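Local coordinates for protein trichothecene 15-O-acetyltransferase TRI3 (Fusarium sporotrichioides, PDB 3FP0) that acetylates the 15-hydroxyl group of trichothecene intermediates in the biosynthesis of mycotoxins such as T-2 toxin, at residues Ile426-Glu431 / Leu473-Ile478; Leu69-Leu74 / Thr170-Asp175; Asp190-Arg195 / Asp340-Leu345; Ile106-Pro111 / Ile220-Glu225. All coordinates share one frame; numbering follows the deposited sequence.

How the contacts relate
Contacts 1 and 3 belong to the neighbourhood of the substrate, whereas contacts 2 and 4 lie away from it. In contact 1, Tyr475 touches the bound trichothecene (FP0); in contact 3, the side chain of Asp190 is about 6 Å from the bound FP0. Both these side chains are about 10 Å from that of His414, which binds 15-deacetylcalonectrin. The nearest atoms of contacts 1 and 3 are about 10 Å apart, and so are those of contacts 3 and 4. Contact 2 is the most remote from contact 1, with centres about 43 Å apart on opposite sides of the chain's centre. Along the chain contact 4 alternates with contacts 2 and 3, while contact 1 closes last.

Contact 1. Residues Ile426-Glu431 / Leu473-Ile478; sequences IPFEGE and LPYLAI. With FP0 ((3alpha)-15-hydroxy-12,13-epoxytrichothec-9-en-3-yl acetate), chain C.
Phe428 and Tyr475 form the inner, densely packed part of this contact. CE2 of Phe428 comes within 3.5 Å of Tyr475 CD2, and Tyr475 CB lies over one face of the Phe428 ring. The two planes make an angle of 42°, so the pair is neither a parallel stack nor a T-shape. Tyr475 CG sits between its backbone N and carbonyl carbon (chi1 67°), which turns the ring back beside Phe428 and sends its hydroxyl toward the ligand, where OH lies 3.4 Å from C10 of the trichothecene. Phe428 has an edge-to-face partner in Tyr263.

Pro474 fills the next position with a compact apolar ring: its CG is 4.0 Å from both Phe428 CB and Ile426 CG2. Toward solvent the character changes. Ile426 is exposed, and its delta methyl runs past Leu473 in the opposite sense, CD1 to CD2 at 3.4 Å, closer than usual for two methyl groups. Pro427 lies more loosely, its CD 4.4 Å from Leu473 CD1.

The loop entering strand 431-441 thus packs on the lead-in to strand 477-483, its parallel neighbour in one mixed sheet, at the edge of the substrate site. The segments meet through van der Waals packing and burial of apolar surface, without a polar link between them; the polar group of these segments that reaches the ligand, the Tyr475 hydroxyl, is held by Tyr51.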
loop_
_atom_site.group_PDB
_atom_site.type_symbol
_atom_site.label_atom_id
_atom_site.label_comp_id
_atom_site.label_asym_id
_atom_site.label_seq_id
_atom_site.Cartn_x
_atom_site.Cartn_y
_atom_site.Cartn_z
ATOM N N ILE A 426 11.324 -17.383 -3.949
ATOM C CA ILE A 426 9.943 -17.849 -4.088
ATOM C C ILE A 426 9.634 -18.853 -2.995
ATOM O O ILE A 426 9.979 -20.045 -3.119
ATOM C CB ILE A 426 9.649 -18.535 -5.487
ATOM C CG1 ILE A 426 10.036 -17.631 -6.686
ATOM C CG2 ILE A 426 8.163 -18.973 -5.567
ATOM C CD1 ILE A 426 8.979 -16.589 -7.060
ATOM N N PRO A 427 8.957 -18.400 -1.935
ATOM C CA PRO A 427 8.908 -19.299 -0.807
ATOM C C PRO A 427 7.700 -20.251 -0.792
ATOM O O PRO A 427 7.563 -21.005 0.185
ATOM C CB PRO A 427 8.860 -18.337 0.369
ATOM C CG PRO A 427 8.033 -17.196 -0.162
ATOM C CD PRO A 427 8.252 -17.136 -1.653
ATOM N N PHE A 428 6.853 -20.213 -1.836
ATOM C CA PHE A 428 5.670 -21.096 -1.948
ATOM C C PHE A 428 5.906 -22.170 -3.024
ATOM O O PHE A 428 6.460 -21.859 -4.060
ATOM C CB PHE A 428 4.426 -20.299 -2.363
ATOM C CG PHE A 428 3.979 -19.247 -1.350
ATOM C CD1 PHE A 428 3.175 -19.599 -0.273
ATOM C CD2 PHE A 428 4.329 -17.895 -1.515
ATOM C CE1 PHE A 428 2.748 -18.625 0.660
ATOM C CE2 PHE A 428 3.904 -16.933 -0.604
ATOM C CZ PHE A 428 3.117 -17.291 0.475
ATOM N N GLU A 429 5.453 -23.407 -2.796
ATOM C CA GLU A 429 5.451 -24.415 -3.871
ATOM C C GLU A 429 4.114 -25.122 -3.924
ATOM O O GLU A 429 3.537 -25.477 -2.882
ATOM C CB GLU A 429 6.595 -25.419 -3.726
ATOM N N GLY A 430 3.601 -25.258 -5.138
ATOM C CA GLY A 430 2.364 -25.958 -5.382
ATOM C C GLY A 430 1.106 -25.170 -5.076
ATOM O O GLY A 430 0.251 -25.031 -5.931
ATOM N N GLU A 431 1.010 -24.681 -3.835
ATOM C CA GLU A 431 -0.141 -23.926 -3.334
ATOM C C GLU A 431 0.311 -22.744 -2.506
ATOM O O GLU A 431 1.393 -22.752 -1.945
ATOM C CB GLU A 431 -1.018 -24.770 -2.427
ATOM C CG GLU A 431 -1.649 -25.947 -3.060
ATOM C CD GLU A 431 -2.142 -26.888 -1.977
ATOM O OE1 GLU A 431 -2.888 -26.443 -1.095
ATOM O OE2 GLU A 431 -1.760 -28.062 -2.003
ATOM N N LEU A 473 4.972 -12.674 -7.054
ATOM C CA LEU A 473 5.032 -13.901 -6.280
ATOM C C LEU A 473 3.734 -14.653 -6.483
ATOM O O LEU A 473 2.740 -14.061 -6.903
ATOM C CB LEU A 473 5.314 -13.610 -4.790
ATOM C CG LEU A 473 6.753 -13.174 -4.450
ATOM C CD1 LEU A 473 6.955 -13.179 -2.946
ATOM C CD2 LEU A 473 7.827 -14.020 -5.116
ATOM N N PRO A 474 3.722 -15.977 -6.221
ATOM C CA PRO A 474 2.560 -16.755 -6.683
ATOM C C PRO A 474 1.416 -16.903 -5.699
ATOM O O PRO A 474 0.745 -17.936 -5.688
ATOM C CB PRO A 474 3.194 -18.122 -6.969
ATOM C CG PRO A 474 4.220 -18.234 -5.805
ATOM C CD PRO A 474 4.771 -16.849 -5.643
ATOM N N TYR A 475 1.187 -15.880 -4.869
ATOM C CA TYR A 475 0.037 -15.878 -3.967
ATOM C C TYR A 475 -0.980 -14.785 -4.332
ATOM O O TYR A 475 -0.640 -13.750 -4.912
ATOM C CB TYR A 475 0.458 -15.765 -2.492
ATOM C CG TYR A 475 1.105 -14.444 -2.071
ATOM C CD1 TYR A 475 0.352 -13.465 -1.400
ATOM C CD2 TYR A 475 2.466 -14.196 -2.329
ATOM C CE1 TYR A 475 0.943 -12.247 -0.984
ATOM C CE2 TYR A 475 3.074 -12.984 -1.942
ATOM C CZ TYR A 475 2.300 -12.018 -1.247
ATOM O OH TYR A 475 2.892 -10.840 -0.852
ATOM N N LEU A 476 -2.224 -15.023 -3.960
ATOM C CA LEU A 476 -3.244 -13.991 -4.083
ATOM C C LEU A 476 -3.161 -13.049 -2.895
ATOM O O LEU A 476 -3.044 -13.504 -1.744
ATOM C CB LEU A 476 -4.632 -14.593 -4.234
ATOM C CG LEU A 476 -4.845 -15.527 -5.438
ATOM C CD1 LEU A 476 -6.311 -15.911 -5.501
ATOM C CD2 LEU A 476 -4.415 -14.857 -6.733
ATOM N N ALA A 477 -3.152 -11.744 -3.181
ATOM C CA ALA A 477 -3.257 -10.750 -2.103
ATOM C C ALA A 477 -4.513 -9.961 -2.315
ATOM O O ALA A 477 -4.753 -9.450 -3.419
ATOM C CB ALA A 477 -2.028 -9.802 -2.070
ATOM N N ILE A 478 -5.304 -9.843 -1.257
ATOM C CA ILE A 478 -6.596 -9.193 -1.308
ATOM C C ILE A 478 -6.537 -7.930 -0.471
ATOM O O ILE A 478 -6.158 -7.979 0.700
ATOM C CB ILE A 478 -7.765 -10.125 -0.816
ATOM C CG1 ILE A 478 -7.829 -11.435 -1.611
ATOM C CG2 ILE A 478 -9.109 -9.384 -0.905
ATOM C CD1 ILE A 478 -7.133 -12.563 -0.969
HETATM C C2 FP0 C . 5.026 -7.939 3.243
HETATM C C6 FP0 C . 2.958 -6.063 2.292
HETATM C C5 FP0 C . 4.023 -5.718 3.393
HETATM C C4 FP0 C . 3.728 -6.433 4.720
HETATM C C3 FP0 C . 4.441 -7.814 4.659
HETATM C C11 FP0 C . 2.800 -7.596 2.142
HETATM C C10 FP0 C . 2.112 -7.968 0.813
HETATM C C9 FP0 C . 1.977 -7.101 -0.233
HETATM C C8 FP0 C . 2.396 -5.654 -0.159
HETATM C C12 FP0 C . 5.330 -6.465 3.051
HETATM C C13 FP0 C . 6.288 -6.012 1.989
HETATM O O4 FP0 C . 3.324 -8.368 7.072
HETATM C C17 FP0 C . 2.996 -9.126 6.164
HETATM C C18 FP0 C . 2.014 -10.267 6.235
HETATM O O3 FP0 C . 3.579 -8.925 4.892
HETATM O O2 FP0 C . 6.614 -5.960 3.409
HETATM O O1 FP0 C . 4.040 -8.345 2.267
HETATM C C14 FP0 C . 4.162 -4.206 3.685
HETATM C C7 FP0 C . 3.433 -5.485 0.940
HETATM C C15 FP0 C . 1.595 -5.534 2.748
HETATM O O12 FP0 C . 1.337 -4.165 2.386
HETATM C C16 FP0 C . 1.370 -7.551 -1.526
#

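Contact 2. Residues Leu69-Leu74 / Thr170-Asp175; sequences LTLQNL and TPIPQD
The Leu69-Thr70 and Pro171-Ile172 peptide planes are the flat groups that meet across this contact. Ile172 N gives a nearly straight hydrogen bond to Leu69 O (2.7 Å), with the donor tilted 24° from the carbonyl plane; the same oxygen receives a CA-H...O approach from Pro171 CA at 3.3 Å. A third flat group, the Asn73 side-chain amide, has Thr70 N above its carbonyl plane, bonded to OD1, while its ND2 is hydrogen-bonded to Leu68 O.

Two waters extend the backbone link. One joins Leu71 N to Thr170 O, and the other lies between Leu69 N and Ile172 O. Ile172 supplies the apolar part: its CD1 reaches the Thr70 carbonyl carbon and meets Leu74 CD1 tip to tip at 3.7 Å. A branched, wholly apolar side chain suits this buried place, where Leu71, Leu74 and the strand residue Ser163 surround it. The Thr70 methyl CG2 rests 3.7 Å from Thr170 O.

With OG1 between its backbone N and carbonyl carbon (chi1 64°), Thr70 can turn its hydroxyl back to accept from Asn73 N at 2.8 Å. Threonine suits the position because one branch caps while the other packs. Together with the reciprocal Thr70 N to Asn73 OD1 bond at 3.0 Å, this makes a capping box, the classic start of an alpha helix, here helix 71-88 where it covers strands 125-129 and 158-163.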
loop_
_atom_site.group_PDB
_atom_site.type_symbol
_atom_site.label_atom_id
_atom_site.label_comp_id
_atom_site.label_asym_id
_atom_site.label_seq_id
_atom_site.Cartn_x
_atom_site.Cartn_y
_atom_site.Cartn_z
ATOM N N LEU A 69 -8.376 24.589 -18.123
ATOM C CA LEU A 69 -7.454 23.522 -17.762
ATOM C C LEU A 69 -6.964 22.855 -19.016
ATOM O O LEU A 69 -7.745 22.621 -19.947
ATOM C CB LEU A 69 -8.109 22.484 -16.825
ATOM C CG LEU A 69 -8.586 22.962 -15.450
ATOM C CD1 LEU A 69 -9.367 21.834 -14.728
ATOM C CD2 LEU A 69 -7.344 23.395 -14.591
ATOM N N THR A 70 -5.664 22.586 -19.058
ATOM C CA THR A 70 -5.068 21.775 -20.143
ATOM C C THR A 70 -4.108 20.768 -19.520
ATOM O O THR A 70 -3.687 20.922 -18.365
ATOM C CB THR A 70 -4.233 22.600 -21.153
ATOM O OG1 THR A 70 -3.102 23.170 -20.468
ATOM C CG2 THR A 70 -5.040 23.727 -21.825
ATOM N N LEU A 71 -3.686 19.771 -20.280
ATOM C CA LEU A 71 -2.692 18.852 -19.692
ATOM C C LEU A 71 -1.394 19.582 -19.428
ATOM O O LEU A 71 -0.727 19.338 -18.433
ATOM C CB LEU A 71 -2.444 17.629 -20.590
ATOM C CG LEU A 71 -3.604 16.635 -20.691
ATOM C CD1 LEU A 71 -3.419 15.733 -21.913
ATOM C CD2 LEU A 71 -3.748 15.793 -19.424
ATOM N N GLN A 72 -1.026 20.465 -20.362
ATOM C CA GLN A 72 0.195 21.270 -20.216
ATOM C C GLN A 72 0.161 22.116 -18.945
ATOM O O GLN A 72 1.092 22.073 -18.156
ATOM C CB GLN A 72 0.487 22.092 -21.511
ATOM C CG GLN A 72 1.573 23.181 -21.374
ATOM C CD GLN A 72 2.041 23.778 -22.735
ATOM O OE1 GLN A 72 2.571 23.078 -23.596
ATOM N NE2 GLN A 72 1.905 25.056 -22.882
ATOM N N ASN A 73 -0.919 22.861 -18.710
ATOM C CA ASN A 73 -0.932 23.669 -17.492
ATOM C C ASN A 73 -1.168 22.904 -16.163
ATOM O O ASN A 73 -0.699 23.331 -15.110
ATOM C CB ASN A 73 -1.751 24.955 -17.652
ATOM C CG ASN A 73 -3.238 24.737 -17.535
ATOM O OD1 ASN A 73 -3.698 23.704 -17.071
ATOM N ND2 ASN A 73 -4.002 25.751 -17.919
ATOM N N LEU A 74 -1.871 21.772 -16.217
ATOM C CA LEU A 74 -1.902 20.835 -15.096
ATOM C C LEU A 74 -0.517 20.248 -14.758
ATOM O O LEU A 74 -0.152 20.144 -13.576
ATOM C CB LEU A 74 -2.885 19.699 -15.388
ATOM C CG LEU A 74 -4.388 20.096 -15.307
ATOM C CD1 LEU A 74 -5.279 18.989 -15.909
ATOM C CD2 LEU A 74 -4.817 20.497 -13.873
ATOM N N THR A 170 -5.245 21.432 -25.534
ATOM C CA THR A 170 -6.684 21.407 -25.665
ATOM C C THR A 170 -7.346 21.688 -24.309
ATOM O O THR A 170 -7.028 21.024 -23.315
ATOM C CB THR A 170 -7.161 20.034 -26.232
ATOM O OG1 THR A 170 -6.521 19.792 -27.499
ATOM C CG2 THR A 170 -8.687 19.990 -26.366
ATOM N N PRO A 171 -8.233 22.703 -24.228
ATOM C CA PRO A 171 -8.971 22.853 -22.971
ATOM C C PRO A 171 -9.730 21.580 -22.565
ATOM O O PRO A 171 -10.404 20.947 -23.400
ATOM C CB PRO A 171 -9.952 23.993 -23.271
ATOM C CG PRO A 171 -9.253 24.796 -24.375
ATOM C CD PRO A 171 -8.567 23.755 -25.214
ATOM N N ILE A 172 -9.602 21.192 -21.302
ATOM C CA ILE A 172 -10.318 20.039 -20.796
ATOM C C ILE A 172 -11.762 20.485 -20.529
ATOM O O ILE A 172 -12.003 21.371 -19.694
ATOM C CB ILE A 172 -9.583 19.418 -19.568
ATOM C CG1 ILE A 172 -8.273 18.754 -20.095
ATOM C CG2 ILE A 172 -10.480 18.382 -18.852
ATOM C CD1 ILE A 172 -7.141 18.707 -19.113
ATOM N N PRO A 173 -12.727 19.877 -21.248
ATOM C CA PRO A 173 -14.125 20.321 -21.099
ATOM C C PRO A 173 -14.744 20.138 -19.700
ATOM O O PRO A 173 -14.342 19.219 -18.945
ATOM C CB PRO A 173 -14.890 19.482 -22.127
ATOM C CG PRO A 173 -13.888 18.857 -23.010
ATOM C CD PRO A 173 -12.566 18.816 -22.258
ATOM N N GLN A 174 -15.720 20.991 -19.358
ATOM C CA GLN A 174 -16.574 20.720 -18.195
ATOM C C GLN A 174 -17.033 19.253 -18.215
ATOM O O GLN A 174 -17.343 18.727 -19.303
ATOM C CB GLN A 174 -17.825 21.617 -18.176
ATOM C CG GLN A 174 -17.705 22.858 -17.289
ATOM N N ASP A 175 -17.027 18.631 -17.024
ATOM C CA ASP A 175 -17.509 17.250 -16.823
ATOM C C ASP A 175 -16.610 16.170 -17.469
ATOM O O ASP A 175 -16.915 14.959 -17.435
ATOM C CB ASP A 175 -18.969 17.111 -17.302
ATOM C CG ASP A 175 -19.874 18.228 -16.774
HETATM O O HOH W 1 -10.945 23.749 -18.892
HETATM O O HOH W 2 -5.097 19.154 -22.672
#

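Contact 3. Residues Asp190-Arg195 / Asp340-Leu345; sequences DGIGCR and DGRRWL
Arg342 meets Asp190 end-on in a salt bridge, each terminal nitrogen taking one carboxylate oxygen: NH1 to OD2 and NH2 to OD1, both at 3.0 Å. The arginine chain is extended from CG to NE, which carries the guanidinium across to the helix start. NH1 uses the syn lone pair of OD2 in a straight bond, while NH2 meets OD1 on the syn side but 25° out of the carboxylate plane, in keeping with the 46° twist between the two groups.

Asp190 holds CG between backbone N and carbonyl carbon (chi1 60°), letting OD1 also cap the helix by accepting from Ile192 N and Gly193 N. The aspartate closes the HXXXD motif of this acyltransferase clan, where it pairs with an arginine in a structural role. Ile192 lays CG2 over one guanidinium face, 3.5 Å from CZ; a beta-branched apolar side chain suits this buried cover. Asp340 OD1, at the guanidinium edge, forms a second salt bridge with Arg342 NH1 (3.0 Å); Arg342 N reaches it from the opposite face of the Asp340 carboxylate, an Asx turn.

Cys357 N and Gln358 also bind Asp190 OD2. The network ties helix 191-204 to the turn between strand 333-340 and helix 347-350.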
loop_
_atom_site.group_PDB
_atom_site.type_symbol
_atom_site.label_atom_id
_atom_site.label_comp_id
_atom_site.label_asym_id
_atom_site.label_seq_id
_atom_site.Cartn_x
_atom_site.Cartn_y
_atom_site.Cartn_z
ATOM N N ASP A 190 4.749 3.324 3.039
ATOM C CA ASP A 190 3.752 2.259 2.942
ATOM C C ASP A 190 2.477 2.825 2.285
ATOM O O ASP A 190 2.527 3.929 1.782
ATOM C CB ASP A 190 3.524 1.571 4.282
ATOM C CG ASP A 190 3.043 2.523 5.349
ATOM O OD1 ASP A 190 2.516 3.613 5.015
ATOM O OD2 ASP A 190 3.218 2.173 6.520
ATOM N N GLY A 191 1.380 2.058 2.260
ATOM C CA GLY A 191 0.094 2.516 1.701
ATOM C C GLY A 191 -0.485 3.746 2.388
ATOM O O GLY A 191 -1.246 4.519 1.781
ATOM N N ILE A 192 -0.121 3.941 3.660
ATOM C CA ILE A 192 -0.616 5.081 4.428
ATOM C C ILE A 192 0.134 6.343 3.952
ATOM O O ILE A 192 -0.491 7.314 3.467
ATOM C CB ILE A 192 -0.443 4.866 5.968
ATOM C CG1 ILE A 192 -1.206 3.621 6.466
ATOM C CG2 ILE A 192 -0.804 6.163 6.767
ATOM C CD1 ILE A 192 -2.652 3.543 6.109
ATOM N N GLY A 193 1.467 6.300 4.085
ATOM C CA GLY A 193 2.346 7.384 3.645
ATOM C C GLY A 193 2.120 7.814 2.199
ATOM O O GLY A 193 2.056 9.034 1.902
ATOM N N CYS A 194 1.997 6.840 1.292
ATOM C CA CYS A 194 1.868 7.171 -0.121
ATOM C C CYS A 194 0.527 7.873 -0.375
ATOM O O CYS A 194 0.479 8.890 -1.082
ATOM C CB CYS A 194 1.977 5.924 -0.988
ATOM S SG CYS A 194 2.276 6.323 -2.717
ATOM N N ARG A 195 -0.556 7.338 0.205
ATOM C CA ARG A 195 -1.861 8.004 0.137
ATOM C C ARG A 195 -1.853 9.391 0.757
ATOM O O ARG A 195 -2.505 10.304 0.208
ATOM C CB ARG A 195 -2.959 7.182 0.830
ATOM C CG ARG A 195 -3.585 6.096 -0.063
ATOM C CD ARG A 195 -4.667 5.225 0.636
ATOM N NE ARG A 195 -4.007 3.985 1.015
ATOM C CZ ARG A 195 -4.261 2.725 0.649
ATOM N NH1 ARG A 195 -5.318 2.297 -0.061
ATOM N NH2 ARG A 195 -3.413 1.839 1.105
ATOM N N ASP A 340 -0.881 -1.415 10.152
ATOM C CA ASP A 340 -0.270 -0.105 10.293
ATOM C C ASP A 340 0.338 -0.001 11.741
ATOM O O ASP A 340 -0.335 -0.269 12.757
ATOM C CB ASP A 340 -1.333 0.969 9.973
ATOM C CG ASP A 340 -0.889 2.364 10.312
ATOM O OD1 ASP A 340 0.307 2.578 10.502
ATOM O OD2 ASP A 340 -1.760 3.254 10.391
ATOM N N GLY A 341 1.625 0.306 11.810
ATOM C CA GLY A 341 2.348 0.346 13.071
ATOM C C GLY A 341 2.431 1.701 13.754
ATOM O O GLY A 341 3.098 1.839 14.775
ATOM N N ARG A 342 1.793 2.713 13.175
ATOM C CA ARG A 342 1.863 4.071 13.687
ATOM C C ARG A 342 1.372 4.259 15.114
ATOM O O ARG A 342 1.873 5.141 15.801
ATOM C CB ARG A 342 1.155 5.045 12.747
ATOM C CG ARG A 342 1.956 5.262 11.458
ATOM C CD ARG A 342 1.114 5.992 10.387
ATOM N NE ARG A 342 1.889 6.253 9.165
ATOM C CZ ARG A 342 2.269 5.329 8.278
ATOM N NH1 ARG A 342 1.958 4.044 8.435
ATOM N NH2 ARG A 342 2.981 5.672 7.211
ATOM N N ARG A 343 0.436 3.426 15.583
ATOM C CA ARG A 343 -0.053 3.584 16.969
ATOM C C ARG A 343 1.045 3.306 18.017
ATOM O O ARG A 343 0.905 3.720 19.171
ATOM C CB ARG A 343 -1.323 2.768 17.255
ATOM C CG ARG A 343 -1.090 1.261 17.401
ATOM C CD ARG A 343 -2.427 0.480 17.495
ATOM N N TRP A 344 2.120 2.641 17.593
ATOM C CA TRP A 344 3.259 2.337 18.465
ATOM C C TRP A 344 4.311 3.461 18.464
ATOM O O TRP A 344 5.319 3.408 19.189
ATOM C CB TRP A 344 3.845 0.963 18.131
ATOM C CG TRP A 344 2.892 -0.143 18.565
ATOM C CD1 TRP A 344 2.790 -0.698 19.814
ATOM C CD2 TRP A 344 1.886 -0.778 17.768
ATOM N NE1 TRP A 344 1.819 -1.657 19.829
ATOM C CE2 TRP A 344 1.226 -1.714 18.598
ATOM C CE3 TRP A 344 1.493 -0.661 16.428
ATOM C CZ2 TRP A 344 0.185 -2.527 18.139
ATOM C CZ3 TRP A 344 0.455 -1.456 15.973
ATOM C CH2 TRP A 344 -0.187 -2.389 16.835
ATOM N N LEU A 345 4.073 4.475 17.646
ATOM C CA LEU A 345 4.976 5.627 17.611
ATOM C C LEU A 345 4.533 6.648 18.629
ATOM O O LEU A 345 3.350 6.710 18.978
ATOM C CB LEU A 345 4.982 6.296 16.230
ATOM C CG LEU A 345 5.384 5.462 14.998
ATOM C CD1 LEU A 345 5.657 6.376 13.831
ATOM C CD2 LEU A 345 6.577 4.619 15.224
#

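Contact 4. Residues Ile106-Pro111 / Ile220-Glu225; sequences ITYESP and IQWGQE
Tyr108 and Ser110 both donate to Glu225 OE2 where strand 105-109 of the four-stranded antiparallel sheet runs out and meets the long loop between helices 191-204 and 246-263. The tyrosine bond is very short, OH to OE2 at 2.5 Å, and arrives on the anti side of the carboxylate with OE2 near the plane of the ring. Ser110 OG reaches the same oxygen at 2.7 Å from the syn side. The other oxygen, OE1, accepts Gly223 N at 2.6 Å through its syn lone pair, so the buried carboxylate has three donors, which should stabilise its negative charge. Ser110 OG also lies near Gly223 N, but the angle is poor and that N-H is spent on OE1.

Glu225 is bent at chi2 (-77°), turning its carboxylate back toward Gly223 N of its own loop. Gly223, with a positive phi, takes the turn that a side chain would jam against the preceding carbonyl. The Tyr108 hydroxyl also accepts from Arg86 NE of helix 71-88.

Proline offers a compact, rigid hydrocarbon ring for the indole. Trp222 is held between Ile220 CG2, over the centre of one face, and Pro111 on the opposite face, whose CG makes a CH-pi contact 3.9 Å from the centroid of the five-membered ring, 22° off its normal.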
loop_
_atom_site.group_PDB
_atom_site.type_symbol
_atom_site.label_atom_id
_atom_site.label_comp_id
_atom_site.label_asym_id
_atom_site.label_seq_id
_atom_site.Cartn_x
_atom_site.Cartn_y
_atom_site.Cartn_z
ATOM N N ILE A 106 18.794 3.649 1.872
ATOM C CA ILE A 106 17.955 4.763 1.468
ATOM C C ILE A 106 18.749 6.045 1.626
ATOM O O ILE A 106 19.310 6.314 2.694
ATOM C CB ILE A 106 16.628 4.819 2.272
ATOM C CG1 ILE A 106 15.751 3.589 1.948
ATOM C CG2 ILE A 106 15.897 6.194 2.071
ATOM C CD1 ILE A 106 14.494 3.444 2.819
ATOM N N THR A 107 18.794 6.820 0.546
ATOM C CA THR A 107 19.554 8.074 0.533
ATOM C C THR A 107 18.628 9.251 0.207
ATOM O O THR A 107 17.720 9.102 -0.623
ATOM C CB THR A 107 20.743 7.983 -0.464
ATOM O OG1 THR A 107 21.645 6.946 -0.044
ATOM C CG2 THR A 107 21.522 9.369 -0.617
ATOM N N TYR A 108 18.809 10.360 0.949
ATOM C CA TYR A 108 18.222 11.675 0.605
ATOM C C TYR A 108 19.341 12.688 0.371
ATOM O O TYR A 108 20.223 12.821 1.209
ATOM C CB TYR A 108 17.219 12.218 1.653
ATOM C CG TYR A 108 16.608 13.496 1.132
ATOM C CD1 TYR A 108 15.673 13.451 0.072
ATOM C CD2 TYR A 108 17.048 14.751 1.587
ATOM C CE1 TYR A 108 15.159 14.612 -0.497
ATOM C CE2 TYR A 108 16.541 15.932 1.032
ATOM C CZ TYR A 108 15.606 15.850 -0.022
ATOM O OH TYR A 108 15.091 16.988 -0.562
ATOM N N GLU A 109 19.307 13.356 -0.780
ATOM C CA GLU A 109 20.158 14.519 -1.053
ATOM C C GLU A 109 19.301 15.745 -1.373
ATOM O O GLU A 109 18.459 15.740 -2.291
ATOM C CB GLU A 109 21.133 14.261 -2.201
ATOM C CG GLU A 109 22.221 15.333 -2.304
ATOM C CD GLU A 109 23.175 15.114 -3.467
ATOM O OE1 GLU A 109 22.910 14.251 -4.340
ATOM O OE2 GLU A 109 24.205 15.803 -3.493
ATOM N N SER A 110 19.518 16.796 -0.588
ATOM C CA SER A 110 18.966 18.125 -0.849
ATOM C C SER A 110 19.368 18.643 -2.254
ATOM O O SER A 110 20.520 18.445 -2.673
ATOM C CB SER A 110 19.522 19.028 0.232
ATOM O OG SER A 110 18.566 19.957 0.527
ATOM N N PRO A 111 18.430 19.278 -3.012
ATOM C CA PRO A 111 18.827 19.712 -4.374
ATOM C C PRO A 111 19.990 20.690 -4.325
ATOM O O PRO A 111 20.057 21.538 -3.443
ATOM C CB PRO A 111 17.565 20.415 -4.918
ATOM C CG PRO A 111 16.425 19.740 -4.149
ATOM C CD PRO A 111 17.014 19.603 -2.740
ATOM N N ILE A 220 12.490 28.475 -2.523
ATOM C CA ILE A 220 12.597 27.382 -1.576
ATOM C C ILE A 220 14.050 27.303 -1.157
ATOM O O ILE A 220 14.949 27.324 -1.992
ATOM C CB ILE A 220 12.136 26.024 -2.191
ATOM C CG1 ILE A 220 10.685 26.147 -2.707
ATOM C CG2 ILE A 220 12.272 24.930 -1.157
ATOM C CD1 ILE A 220 10.047 24.851 -3.300
ATOM N N GLN A 221 14.260 27.238 0.151
ATOM C CA GLN A 221 15.603 27.209 0.704
ATOM C C GLN A 221 16.044 25.749 0.889
ATOM O O GLN A 221 15.967 25.174 1.979
ATOM C CB GLN A 221 15.628 28.005 2.014
ATOM C CG GLN A 221 15.238 29.483 1.854
ATOM C CD GLN A 221 16.369 30.346 1.312
ATOM N N TRP A 222 16.455 25.132 -0.207
ATOM C CA TRP A 222 16.823 23.728 -0.180
ATOM C C TRP A 222 17.913 23.467 0.850
ATOM O O TRP A 222 18.833 24.274 1.029
ATOM C CB TRP A 222 17.191 23.233 -1.571
ATOM C CG TRP A 222 16.026 23.238 -2.488
ATOM C CD1 TRP A 222 15.863 24.011 -3.611
ATOM C CD2 TRP A 222 14.832 22.437 -2.373
ATOM N NE1 TRP A 222 14.634 23.750 -4.188
ATOM C CE2 TRP A 222 13.992 22.781 -3.457
ATOM C CE3 TRP A 222 14.385 21.479 -1.441
ATOM C CZ2 TRP A 222 12.728 22.183 -3.655
ATOM C CZ3 TRP A 222 13.119 20.871 -1.648
ATOM C CH2 TRP A 222 12.324 21.221 -2.745
ATOM N N GLY A 223 17.754 22.369 1.576
ATOM C CA GLY A 223 18.584 22.083 2.724
ATOM C C GLY A 223 17.711 22.051 3.961
ATOM O O GLY A 223 17.846 21.144 4.797
ATOM N N GLN A 224 16.769 22.994 4.037
ATOM C CA GLN A 224 15.919 23.139 5.228
ATOM C C GLN A 224 14.848 22.066 5.342
ATOM O O GLN A 224 14.180 21.988 6.355
ATOM C CB GLN A 224 15.240 24.502 5.257
ATOM C CG GLN A 224 16.195 25.702 5.293
ATOM C CD GLN A 224 15.439 27.018 5.362
ATOM O OE1 GLN A 224 14.188 27.044 5.353
ATOM N NE2 GLN A 224 16.184 28.129 5.421
ATOM N N GLU A 225 14.700 21.248 4.296
ATOM C CA GLU A 225 13.757 20.139 4.299
ATOM C C GLU A 225 14.302 18.854 4.889
ATOM O O GLU A 225 13.521 17.952 5.160
ATOM C CB GLU A 225 13.219 19.845 2.866
ATOM C CG GLU A 225 14.104 18.947 1.994
ATOM C CD GLU A 225 15.336 19.647 1.404
ATOM O OE1 GLU A 225 15.619 20.825 1.733
ATOM O OE2 GLU A 225 16.029 19.014 0.594
#